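Local coordinates for protein tryptophan synthase alpha-subunit (Pyrococcus furiosus, PDB 1GEQ) that catalyses the aldol cleavage of indoleglycerol phosphate to indole and glyceraldehyde 3-phosphate, the alpha-subunit step of tryptophan synthesis, at residues 15-20 against 227-232. Numbering follows the deposited sequence.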
loop_
_atom_site.group_PDB
_atom_site.type_symbol
_atom_site.label_atom_id
_atom_site.label_comp_id
_atom_site.label_asym_id
_atom_site.label_seq_id
_atom_site.Cartn_x
_atom_site.Cartn_y
_atom_site.Cartn_z
ATOM N N ASP A 15 -3.953 -1.838 13.844
ATOM C CA ASP A 15 -3.289 -3.080 14.249
ATOM C C ASP A 15 -2.031 -2.773 15.064
ATOM O O ASP A 15 -1.010 -2.381 14.498
ATOM C CB ASP A 15 -2.909 -3.893 13.002
ATOM C CG ASP A 15 -2.184 -5.187 13.335
ATOM O OD1 ASP A 15 -1.563 -5.762 12.418
ATOM O OD2 ASP A 15 -2.236 -5.638 14.497
ATOM N N PRO A 16 -2.071 -2.971 16.395
ATOM C CA PRO A 16 -3.153 -3.449 17.271
ATOM C C PRO A 16 -4.214 -2.408 17.639
ATOM O O PRO A 16 -5.305 -2.760 18.093
ATOM C CB PRO A 16 -2.394 -3.934 18.500
ATOM C CG PRO A 16 -1.327 -2.898 18.619
ATOM C CD PRO A 16 -0.829 -2.800 17.178
ATOM N N ASP A 17 -3.883 -1.131 17.477
ATOM C CA ASP A 17 -4.813 -0.047 17.780
ATOM C C ASP A 17 -4.413 1.211 17.007
ATOM O O ASP A 17 -3.284 1.317 16.540
ATOM C CB ASP A 17 -4.864 0.211 19.301
ATOM C CG ASP A 17 -3.492 0.359 19.928
ATOM O OD1 ASP A 17 -2.824 1.384 19.688
ATOM O OD2 ASP A 17 -3.078 -0.557 20.667
ATOM N N LYS A 18 -5.336 2.162 16.870
ATOM C CA LYS A 18 -5.060 3.374 16.101
ATOM C C LYS A 18 -3.873 4.197 16.590
ATOM O O LYS A 18 -3.180 4.820 15.783
ATOM C CB LYS A 18 -6.307 4.262 16.028
ATOM C CG LYS A 18 -6.697 4.931 17.331
ATOM C CD LYS A 18 -7.860 5.896 17.116
ATOM C CE LYS A 18 -8.107 6.722 18.371
ATOM N NZ LYS A 18 -9.233 7.676 18.193
ATOM N N GLN A 19 -3.635 4.199 17.897
ATOM C CA GLN A 19 -2.519 4.957 18.447
ATOM C C GLN A 19 -1.182 4.307 18.103
ATOM O O GLN A 19 -0.206 4.992 17.795
ATOM C CB GLN A 19 -2.651 5.084 19.967
ATOM C CG GLN A 19 -1.613 6.005 20.579
ATOM C CD GLN A 19 -1.761 7.440 20.095
ATOM O OE1 GLN A 19 -0.787 8.076 19.683
ATOM N NE2 GLN A 19 -2.985 7.956 20.146
ATOM N N SER A 20 -1.133 2.981 18.159
ATOM C CA SER A 20 0.101 2.284 17.837
ATOM C C SER A 20 0.437 2.489 16.362
ATOM O O SER A 20 1.594 2.697 16.015
ATOM C CB SER A 20 -0.031 0.793 18.158
ATOM O OG SER A 20 -0.163 0.596 19.563
ATOM N N ILE A 227 4.562 -6.862 13.983
ATOM C CA ILE A 227 3.504 -6.256 14.771
ATOM C C ILE A 227 2.605 -7.316 15.417
ATOM O O ILE A 227 2.238 -7.194 16.585
ATOM C CB ILE A 227 2.660 -5.293 13.911
ATOM C CG1 ILE A 227 3.527 -4.092 13.507
ATOM C CG2 ILE A 227 1.409 -4.844 14.680
ATOM C CD1 ILE A 227 2.843 -3.095 12.587
ATOM N N GLY A 228 2.256 -8.355 14.668
ATOM C CA GLY A 228 1.416 -9.395 15.233
ATOM C C GLY A 228 2.120 -10.129 16.365
ATOM O O GLY A 228 1.485 -10.736 17.226
ATOM N N GLU A 229 3.445 -10.065 16.367
ATOM C CA GLU A 229 4.237 -10.732 17.387
ATOM C C GLU A 229 4.562 -9.857 18.600
ATOM O O GLU A 229 4.502 -10.330 19.731
ATOM C CB GLU A 229 5.537 -11.237 16.767
ATOM C CG GLU A 229 6.441 -11.984 17.725
ATOM C CD GLU A 229 7.768 -12.335 17.089
ATOM O OE1 GLU A 229 8.650 -12.867 17.794
ATOM O OE2 GLU A 229 7.927 -12.074 15.875
ATOM N N LYS A 230 4.902 -8.592 18.359
ATOM C CA LYS A 230 5.266 -7.662 19.428
ATOM C C LYS A 230 4.174 -6.681 19.827
ATOM O O LYS A 230 4.291 -5.991 20.842
ATOM C CB LYS A 230 6.508 -6.866 19.021
ATOM C CG LYS A 230 7.710 -7.711 18.655
ATOM C CD LYS A 230 8.253 -8.457 19.860
ATOM C CE LYS A 230 9.553 -9.161 19.519
ATOM N NZ LYS A 230 10.182 -9.748 20.734
ATOM N N GLY A 231 3.121 -6.603 19.028
ATOM C CA GLY A 231 2.042 -5.684 19.338
ATOM C C GLY A 231 2.507 -4.245 19.489
ATOM O O GLY A 231 3.308 -3.747 18.690
ATOM N N ARG A 232 2.008 -3.576 20.523
ATOM C CA ARG A 232 2.352 -2.181 20.792
ATOM C C ARG A 232 3.846 -1.919 20.945
ATOM O O ARG A 232 4.304 -0.792 20.768
ATOM C CB ARG A 232 1.618 -1.718 22.047
ATOM C CG ARG A 232 0.135 -2.025 22.020
ATOM C CD ARG A 232 -0.501 -1.660 23.341
ATOM N NE ARG A 232 -0.512 -0.219 23.541
ATOM C CZ ARG A 232 -1.599 0.536 23.428
ATOM N NH1 ARG A 232 -2.762 -0.022 23.124
ATOM N NH2 ARG A 232 -1.523 1.848 23.613
HETATM O O HOH W 1 -0.649 -6.419 16.738
HETATM O O HOH W 2 2.946 1.352 20.367
#
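Asp17 and Arg232 form a salt bridge across the contact, with Asp17 OD2 a very short 2.5 Å from Arg232 NH1. The carboxylate and guanidinium planes are turned 38° apart, and the side chains cross at about a right angle. A bend at chi3 (68°) brings the guanidinium alongside Asp17. Asp17 is also the N-cap of helix 18-28, its OD1 accepting from Ser20 N at 2.8 Å. Ser20 OG donates to the same oxygen, from the same face of the carboxylate plane. These two bonds probably help to set the rotation of the carboxylate that meets the arginine. Ser20 OG also lies over one face of the guanidinium.

The protein is a TIM barrel. The contact joins the loop after strand 6-12 and the start of helix 18-28 to the end of helix 221-230 and the residues just after it. Strands 6-12 and 216-219 are neighbours where the barrel closes.

Apolar contacts lie beside the polar ones. Pro16, after a cis peptide bond, sets CG against Arg232 CG at 3.8 Å and CD against Ile227 CG2 at 3.9 Å. Phe24 touches both Pro16 and Ile227.

Two waters bridge the segments. One donates to Asp15 OD2 and Ile227 O, while Asp15 OD1 pairs with Arg57. The other donates to Arg232 O and Ser20 OG.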